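PDB 5ODW: pyocin-S2, which kills sensitive bacteria by breaking down their chromosomal DNA and, through the N-terminal part held in this chain, docks onto the ferripyoverdine receptor. Local coordinates for residues K118-D122 against S168-K173; L83-L89 against D101-I105; E53-R58 against L156-M160. The contacts are given in a common frame with arbitrary orientation. Residue numbers count along the deposited sequence, not the author numbering.

Interaction 1. Residues K118-D122 against S168-K173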
loop_
_atom_site.group_PDB
_atom_site.type_symbol
_atom_site.label_atom_id
_atom_site.label_comp_id
_atom_site.label_asym_id
_atom_site.label_seq_id
_atom_site.Cartn_x
_atom_site.Cartn_y
_atom_site.Cartn_z
ATOM N N LYS C 118 31.949 33.414 20.344
ATOM C CA LYS C 118 32.633 32.176 20.747
ATOM C C LYS C 118 31.613 31.076 21.126
ATOM O O LYS C 118 31.860 29.916 20.827
ATOM C CB LYS C 118 33.636 32.429 21.899
ATOM C CG LYS C 118 34.465 31.209 22.329
ATOM C CD LYS C 118 35.720 31.587 23.129
ATOM C CE LYS C 118 36.440 30.411 23.761
ATOM N NZ LYS C 118 37.169 29.566 22.769
ATOM N N ALA C 119 30.469 31.445 21.756
ATOM C CA ALA C 119 29.406 30.508 22.144
ATOM C C ALA C 119 28.756 29.855 20.917
ATOM O O ALA C 119 28.407 28.671 20.971
ATOM C CB ALA C 119 28.356 31.221 22.984
ATOM N N ILE C 120 28.600 30.631 19.816
ATOM C CA ILE C 120 28.027 30.183 18.542
ATOM C C ILE C 120 29.081 29.321 17.837
ATOM O O ILE C 120 28.780 28.197 17.441
ATOM C CB ILE C 120 27.536 31.383 17.649
ATOM C CG1 ILE C 120 26.479 32.238 18.367
ATOM C CG2 ILE C 120 27.003 30.907 16.284
ATOM C CD1 ILE C 120 26.260 33.638 17.751
ATOM N N GLU C 121 30.314 29.845 17.708
ATOM C CA GLU C 121 31.428 29.168 17.045
ATOM C C GLU C 121 31.869 27.857 17.724
ATOM O O GLU C 121 32.181 26.900 17.009
ATOM C CB GLU C 121 32.616 30.116 16.857
ATOM C CG GLU C 121 32.389 31.138 15.759
ATOM C CD GLU C 121 33.582 32.009 15.412
ATOM O OE1 GLU C 121 34.146 32.654 16.327
ATOM O OE2 GLU C 121 33.923 32.080 14.207
ATOM N N ASP C 122 31.861 27.795 19.078
ATOM C CA ASP C 122 32.269 26.601 19.828
ATOM C C ASP C 122 31.108 25.606 20.077
ATOM O O ASP C 122 31.092 24.901 21.094
ATOM C CB ASP C 122 33.017 26.957 21.133
ATOM C CG ASP C 122 34.517 27.152 20.960
ATOM O OD1 ASP C 122 35.266 26.144 21.035
ATOM O OD2 ASP C 122 34.948 28.308 20.779
ATOM N N SER C 168 23.812 36.273 13.139
ATOM C CA SER C 168 24.261 36.949 14.365
ATOM C C SER C 168 25.777 36.835 14.464
ATOM O O SER C 168 26.427 37.811 14.818
ATOM C CB SER C 168 23.595 36.370 15.608
ATOM O OG SER C 168 22.247 36.801 15.663
ATOM N N ALA C 169 26.343 35.683 14.068
ATOM C CA ALA C 169 27.785 35.452 14.054
ATOM C C ALA C 169 28.476 36.316 13.010
ATOM O O ALA C 169 29.603 36.726 13.237
ATOM C CB ALA C 169 28.082 33.985 13.788
ATOM N N ASP C 170 27.818 36.599 11.880
ATOM C CA ASP C 170 28.398 37.458 10.848
ATOM C C ASP C 170 28.537 38.907 11.392
ATOM O O ASP C 170 29.615 39.506 11.316
ATOM C CB ASP C 170 27.557 37.400 9.546
ATOM C CG ASP C 170 28.220 38.069 8.342
ATOM O OD1 ASP C 170 29.364 37.677 7.991
ATOM O OD2 ASP C 170 27.590 38.968 7.736
ATOM N N ILE C 171 27.445 39.419 11.981
ATOM C CA ILE C 171 27.324 40.737 12.599
ATOM C C ILE C 171 28.346 40.895 13.757
ATOM O O ILE C 171 29.169 41.809 13.705
ATOM C CB ILE C 171 25.838 41.003 13.024
ATOM C CG1 ILE C 171 24.850 41.001 11.812
ATOM C CG2 ILE C 171 25.691 42.269 13.867
ATOM C CD1 ILE C 171 25.164 41.947 10.601
ATOM N N TYR C 172 28.312 39.985 14.764
ATOM C CA TYR C 172 29.228 39.965 15.918
ATOM C C TYR C 172 30.708 40.028 15.489
ATOM O O TYR C 172 31.447 40.831 16.058
ATOM C CB TYR C 172 29.008 38.717 16.798
ATOM C CG TYR C 172 27.743 38.667 17.640
ATOM C CD1 TYR C 172 27.374 39.743 18.446
ATOM C CD2 TYR C 172 27.026 37.480 17.779
ATOM C CE1 TYR C 172 26.260 39.673 19.285
ATOM C CE2 TYR C 172 25.908 37.398 18.608
ATOM C CZ TYR C 172 25.527 38.497 19.358
ATOM O OH TYR C 172 24.439 38.401 20.194
ATOM N N LYS C 173 31.130 39.208 14.475
ATOM C CA LYS C 173 32.495 39.169 13.910
ATOM C C LYS C 173 32.911 40.555 13.398
ATOM O O LYS C 173 34.047 40.972 13.632
ATOM C CB LYS C 173 32.577 38.163 12.735
ATOM C CG LYS C 173 33.429 36.911 12.975
ATOM C CD LYS C 173 33.446 36.012 11.722
ATOM C CE LYS C 173 33.877 34.574 11.954
ATOM N NZ LYS C 173 33.303 33.648 10.935
#

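Interaction 2. Residues L83-L89 against D101-I105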
loop_
_atom_site.group_PDB
_atom_site.type_symbol
_atom_site.label_atom_id
_atom_site.label_comp_id
_atom_site.label_asym_id
_atom_site.label_seq_id
_atom_site.Cartn_x
_atom_site.Cartn_y
_atom_site.Cartn_z
ATOM N N LEU C 83 25.244 52.856 26.308
ATOM C CA LEU C 83 26.026 52.413 27.467
ATOM C C LEU C 83 26.828 53.538 28.086
ATOM O O LEU C 83 26.983 53.561 29.304
ATOM C CB LEU C 83 26.980 51.280 27.094
ATOM C CG LEU C 83 26.374 49.909 26.861
ATOM C CD1 LEU C 83 27.438 48.952 26.398
ATOM C CD2 LEU C 83 25.697 49.355 28.122
ATOM N N LYS C 84 27.370 54.439 27.248
ATOM C CA LYS C 84 28.145 55.613 27.654
ATOM C C LYS C 84 27.271 56.505 28.552
ATOM O O LYS C 84 27.693 56.884 29.651
ATOM C CB LYS C 84 28.547 56.404 26.398
ATOM C CG LYS C 84 29.935 57.021 26.417
ATOM C CD LYS C 84 30.114 57.989 25.242
ATOM C CE LYS C 84 30.282 57.293 23.913
ATOM N NZ LYS C 84 30.287 58.246 22.774
ATOM N N SER C 85 26.033 56.804 28.083
ATOM C CA SER C 85 25.081 57.650 28.798
ATOM C C SER C 85 24.431 56.943 29.970
ATOM O O SER C 85 24.229 57.582 31.006
ATOM C CB SER C 85 24.057 58.255 27.850
ATOM O OG SER C 85 24.627 59.415 27.259
ATOM N N GLU C 86 24.173 55.623 29.845
ATOM C CA GLU C 86 23.631 54.782 30.922
ATOM C C GLU C 86 24.570 54.777 32.148
ATOM O O GLU C 86 24.108 54.547 33.266
ATOM C CB GLU C 86 23.458 53.342 30.433
ATOM C CG GLU C 86 22.093 53.079 29.830
ATOM C CD GLU C 86 21.969 51.788 29.054
ATOM O OE1 GLU C 86 22.622 50.787 29.434
ATOM O OE2 GLU C 86 21.179 51.767 28.084
ATOM N N ALA C 87 25.879 55.063 31.928
ATOM C CA ALA C 87 26.923 55.115 32.937
ATOM C C ALA C 87 27.206 56.557 33.405
ATOM O O ALA C 87 28.156 56.802 34.146
ATOM C CB ALA C 87 28.176 54.488 32.376
ATOM N N GLY C 88 26.400 57.505 32.959
ATOM C CA GLY C 88 26.577 58.898 33.341
ATOM C C GLY C 88 27.593 59.701 32.562
ATOM O O GLY C 88 27.684 60.910 32.772
ATOM N N LEU C 89 28.346 59.060 31.650
ATOM C CA LEU C 89 29.352 59.742 30.823
ATOM C C LEU C 89 28.702 60.593 29.713
ATOM O O LEU C 89 27.604 60.243 29.265
ATOM C CB LEU C 89 30.352 58.739 30.181
ATOM C CG LEU C 89 31.300 57.962 31.082
ATOM C CD1 LEU C 89 32.144 57.046 30.263
ATOM C CD2 LEU C 89 32.198 58.891 31.908
ATOM N N ASP C 101 37.500 55.901 30.842
ATOM C CA ASP C 101 36.205 55.351 31.240
ATOM C C ASP C 101 35.462 54.809 30.014
ATOM O O ASP C 101 34.913 53.709 30.074
ATOM C CB ASP C 101 35.355 56.405 31.978
ATOM C CG ASP C 101 35.707 56.652 33.436
ATOM O OD1 ASP C 101 36.196 55.711 34.100
ATOM O OD2 ASP C 101 35.444 57.770 33.927
ATOM N N GLU C 102 35.485 55.576 28.902
ATOM C CA GLU C 102 34.877 55.265 27.599
ATOM C C GLU C 102 35.529 54.034 26.986
ATOM O O GLU C 102 34.813 53.193 26.454
ATOM C CB GLU C 102 35.048 56.456 26.652
ATOM C CG GLU C 102 34.104 56.531 25.466
ATOM C CD GLU C 102 34.245 57.838 24.698
ATOM O OE1 GLU C 102 35.345 58.441 24.732
ATOM O OE2 GLU C 102 33.252 58.267 24.069
ATOM N N LYS C 103 36.879 53.921 27.058
ATOM C CA LYS C 103 37.572 52.764 26.506
ATOM C C LYS C 103 37.070 51.477 27.155
ATOM O O LYS C 103 36.719 50.548 26.423
ATOM C CB LYS C 103 39.107 52.886 26.575
ATOM C CG LYS C 103 39.820 51.838 25.691
ATOM C CD LYS C 103 41.331 51.872 25.826
ATOM C CE LYS C 103 41.971 50.533 25.541
ATOM N NZ LYS C 103 41.951 49.639 26.729
ATOM N N SER C 104 36.902 51.466 28.471
ATOM C CA SER C 104 36.480 50.259 29.173
ATOM C C SER C 104 35.135 49.766 28.671
ATOM O O SER C 104 34.929 48.569 28.509
ATOM C CB SER C 104 36.399 50.547 30.665
ATOM O OG SER C 104 37.456 51.401 31.053
ATOM N N ILE C 105 34.222 50.694 28.437
ATOM C CA ILE C 105 32.894 50.378 27.888
ATOM C C ILE C 105 33.026 49.630 26.536
ATOM O O ILE C 105 32.395 48.584 26.366
ATOM C CB ILE C 105 31.995 51.655 27.793
ATOM C CG1 ILE C 105 31.487 52.095 29.175
ATOM C CG2 ILE C 105 30.826 51.493 26.787
ATOM C CD1 ILE C 105 31.317 53.593 29.318
#

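Interaction 3. Residues E53-R58 against L156-M160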
loop_
_atom_site.group_PDB
_atom_site.type_symbol
_atom_site.label_atom_id
_atom_site.label_comp_id
_atom_site.label_asym_id
_atom_site.label_seq_id
_atom_site.Cartn_x
_atom_site.Cartn_y
_atom_site.Cartn_z
ATOM N N GLU C 53 6.079 28.726 3.249
ATOM C CA GLU C 53 6.348 29.288 4.578
ATOM C C GLU C 53 7.822 29.631 4.754
ATOM O O GLU C 53 8.146 30.604 5.446
ATOM C CB GLU C 53 5.864 28.354 5.703
ATOM C CG GLU C 53 4.352 28.254 5.864
ATOM C CD GLU C 53 3.626 29.577 5.990
ATOM O OE1 GLU C 53 3.859 30.293 6.993
ATOM O OE2 GLU C 53 2.838 29.910 5.073
ATOM N N TYR C 54 8.714 28.834 4.116
ATOM C CA TYR C 54 10.164 29.018 4.131
ATOM C C TYR C 54 10.524 30.297 3.412
ATOM O O TYR C 54 11.245 31.118 3.967
ATOM C CB TYR C 54 10.879 27.823 3.477
ATOM C CG TYR C 54 12.392 27.926 3.525
ATOM C CD1 TYR C 54 13.091 28.641 2.555
ATOM C CD2 TYR C 54 13.123 27.318 4.545
ATOM C CE1 TYR C 54 14.472 28.782 2.618
ATOM C CE2 TYR C 54 14.509 27.425 4.599
ATOM C CZ TYR C 54 15.177 28.164 3.637
ATOM O OH TYR C 54 16.540 28.279 3.673
ATOM N N ARG C 55 10.046 30.459 2.175
ATOM C CA ARG C 55 10.297 31.636 1.349
ATOM C C ARG C 55 9.842 32.933 2.073
ATOM O O ARG C 55 10.580 33.928 2.038
ATOM C CB ARG C 55 9.651 31.464 -0.045
ATOM C CG ARG C 55 10.401 30.472 -0.941
ATOM C CD ARG C 55 9.686 30.189 -2.243
ATOM N NE ARG C 55 8.793 29.033 -2.117
ATOM C CZ ARG C 55 8.114 28.488 -3.124
ATOM N NH1 ARG C 55 8.235 28.973 -4.355
ATOM N NH2 ARG C 55 7.307 27.457 -2.908
ATOM N N LYS C 56 8.683 32.885 2.806
ATOM C CA LYS C 56 8.131 34.003 3.602
ATOM C C LYS C 56 9.077 34.410 4.734
ATOM O O LYS C 56 9.430 35.590 4.862
ATOM C CB LYS C 56 6.745 33.668 4.184
ATOM C CG LYS C 56 5.614 33.788 3.170
ATOM C CD LYS C 56 4.251 33.823 3.844
ATOM C CE LYS C 56 3.202 33.163 2.983
ATOM N NZ LYS C 56 1.937 32.920 3.730
ATOM N N LEU C 57 9.500 33.426 5.546
ATOM C CA LEU C 57 10.381 33.685 6.690
ATOM C C LEU C 57 11.820 34.018 6.305
ATOM O O LEU C 57 12.422 34.898 6.932
ATOM C CB LEU C 57 10.337 32.526 7.684
ATOM C CG LEU C 57 9.130 32.499 8.606
ATOM C CD1 LEU C 57 8.802 31.091 9.004
ATOM C CD2 LEU C 57 9.346 33.368 9.828
ATOM N N ARG C 58 12.372 33.315 5.294
ATOM C CA ARG C 58 13.740 33.515 4.807
ATOM C C ARG C 58 13.962 34.944 4.356
ATOM O O ARG C 58 14.974 35.508 4.754
ATOM C CB ARG C 58 14.136 32.487 3.720
ATOM C CG ARG C 58 15.574 32.598 3.174
ATOM C CD ARG C 58 16.665 32.049 4.091
ATOM N NE ARG C 58 17.997 32.484 3.664
ATOM C CZ ARG C 58 18.965 31.681 3.232
ATOM N NH1 ARG C 58 18.768 30.370 3.157
ATOM N NH2 ARG C 58 20.141 32.182 2.877
ATOM N N LEU C 156 11.368 23.989 9.670
ATOM C CA LEU C 156 11.313 25.416 9.432
ATOM C C LEU C 156 11.822 26.194 10.647
ATOM O O LEU C 156 12.645 27.093 10.467
ATOM C CB LEU C 156 9.875 25.807 9.047
ATOM C CG LEU C 156 9.556 27.289 8.815
ATOM C CD1 LEU C 156 10.337 27.869 7.635
ATOM C CD2 LEU C 156 8.084 27.471 8.594
ATOM N N ASP C 157 11.380 25.820 11.874
ATOM C CA ASP C 157 11.802 26.478 13.105
ATOM C C ASP C 157 13.292 26.293 13.343
ATOM O O ASP C 157 13.976 27.258 13.691
ATOM C CB ASP C 157 10.969 26.000 14.304
ATOM C CG ASP C 157 9.592 26.655 14.435
ATOM O OD1 ASP C 157 9.317 27.623 13.682
ATOM O OD2 ASP C 157 8.796 26.217 15.322
ATOM N N ARG C 158 13.807 25.073 13.083
ATOM C CA ARG C 158 15.230 24.758 13.226
ATOM C C ARG C 158 16.089 25.530 12.224
ATOM O O ARG C 158 17.074 26.130 12.636
ATOM C CB ARG C 158 15.488 23.238 13.169
ATOM C CG ARG C 158 16.921 22.849 13.553
ATOM C CD ARG C 158 17.053 22.192 14.922
ATOM N NE ARG C 158 18.300 21.417 15.019
ATOM C CZ ARG C 158 19.378 21.800 15.696
ATOM N NH1 ARG C 158 19.368 22.935 16.388
ATOM N NH2 ARG C 158 20.470 21.043 15.703
ATOM N N HIS C 159 15.716 25.527 10.922
ATOM C CA HIS C 159 16.465 26.234 9.872
ATOM C C HIS C 159 16.537 27.737 10.132
ATOM O O HIS C 159 17.581 28.335 9.889
ATOM C CB HIS C 159 15.897 25.959 8.467
ATOM C CG HIS C 159 16.392 24.697 7.829
ATOM N ND1 HIS C 159 17.244 24.724 6.739
ATOM C CD2 HIS C 159 16.082 23.409 8.100
ATOM C CE1 HIS C 159 17.448 23.459 6.405
ATOM N NE2 HIS C 159 16.768 22.635 7.190
ATOM N N MET C 160 15.442 28.339 10.644
ATOM C CA MET C 160 15.386 29.781 10.922
ATOM C C MET C 160 16.191 30.141 12.182
ATOM O O MET C 160 16.989 31.077 12.127
ATOM C CB MET C 160 13.938 30.329 10.937
ATOM C CG MET C 160 13.137 30.163 9.600
ATOM S SD MET C 160 13.779 30.770 7.996
ATOM C CE MET C 160 14.657 29.390 7.428
#

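Interaction 1. Residues K118-D122 against S168-K173
Ile120, in the last turn of helix 96-121, gives more surface than any other residue (66 of 193 Å²) to this small contact with helix 153-204. Its CA-to-CB bond points at the other helix, and the residue is buried against three side chains set along one face of 168-173. Ile120 CG2 meets Ala169 CB at 4.1 Å, Ile120 CD1 lies 3.9 Å from Tyr172 CE2 at the edge of the ring, near its plane, and the same CD1 is 4.4 Å from Ser168 CB. Ala169, with its small side chain, is where the backbones come nearest, Ala169 CA lying 6.9 Å from Ile120 CA. Glu121, the next residue, works at the solvent side. Its OE2 comes within 3.4 Å of Lys173 CE and forms a long salt bridge with Lys173 NZ at 3.7 Å, so the charged pair borders the apolar patch. No hydrogen bond crosses between the segments. Lys118 pairs with Asp122, just past the helix end, with Lys118 NZ 3.2 Å from Asp122 OD2. Beyond the two segments, Ser168 OG accepts a hydrogen bond from Ile24 N, and Tyr172 OH is weakly bonded to Ile23 N, which ties this face of helix 153-204 to the strand 24-26 region. The end of helix 96-121 thus packs obliquely on helix 153-204, a helix-helix contact with an apolar centre and a charged edge, within the elongated helical domain that binds the receptor.

Interaction 2. Residues L83-L89 against D101-I105
A Schellman motif at the end of helix 72-86 begins the connection to helix 96-121, and its residues pack on that second helix. Gly88, at positive phi (83°), is the C-prime residue: Gly88 N bonds Ser85 O at 2.9 Å, and Leu89 N reaches Lys84 O at 3.0 Å in a weak bond. A side chain at Gly88 would collide with the preceding carbonyl oxygen. The turn leaves Leu89 directed at helix 96-121, where Leu89 CD1 sits 3.7 Å from both Asp101 CB and Ile105 CD1. Ile105 gives the most surface, 88 Å², to the contact. Its CG2 touches Leu83 CB at 3.9 Å, while its CD1 lies 4.1 Å from Lys84 CA and 4.5 Å from Ala87 CB, so this one side chain packs against the last helical turn and the residues after it. In all, 313 Å² is buried. Leu83 also touches Leu109, one turn further along the second helix. The polar link is itself buried: Lys84, which also pairs with Asp81 and donates to Gly91 O, extends its amine so that Lys84 NZ meets Glu102 OE2 in a salt bridge of 3.2 Å.

Interaction 3. Residues E53-R58 against L156-M160
Helices 47-70 and 153-204 of the receptor-bound domain pack nearly parallel here, their segment axes at 27° and 10.9 Å apart at closest. Glu53 opens the contact with its aliphatic base: CB lies 3.8 Å from Leu156 CD2, while Glu53 OE2 turns away to a salt bridge with Lys56 NZ at 3.4 Å, its hydrogen bond weak. Tyr54 comes next, its CA 3.7 Å from Leu156 CD1. Its ring extends along the interface, with CE2 4.4 Å from His159 CB and 3.4 Å from Met160 CE. Met160 SD stands 5.2 Å from the Tyr54 ring centroid, an oblique Met-aromatic contact. Leu57 has its CA-to-CB bond toward the other helix, with CD1 3.7 Å from Leu156 CD2 and CB 3.9 Å from Met160 SD. Arg58 adds its backbone, N being 4.0 Å from Met160 SD, and its NH1 bonds Tyr54 OH at 3.1 Å while NE pairs with Asp62. Tyr54 OH and His159 ND1 both bond Ser137 OG, and His159 NE2 bonds Gln144 OE1. With no hydrogen bond or salt bridge crossing it, the contact is held by apolar and sulfur packing, while these polar ends are satisfied within helix 47-70 or by helix 133-148.

Helix 153-204 links interaction 1 to interaction 3, and helix 96-121 links interaction 1 to interaction 2, so the three contacts are strung along an elongated helical domain. Interaction 1 lies nearest the middle, its centre about 24 Å from that of interaction 2 and about 20 Å from that of interaction 3; the centres of the outer two are about 38 Å apart, on opposite sides of the chain's centre. None touches another. Along the sequence, interaction 3 opens first, interaction 2 is nested within it, and interaction 1 follows interaction 2 and crosses interaction 3. The long last helix thus joins early and middle parts of the chain, and beside interaction 3, Arg158 reaches the receptor chain.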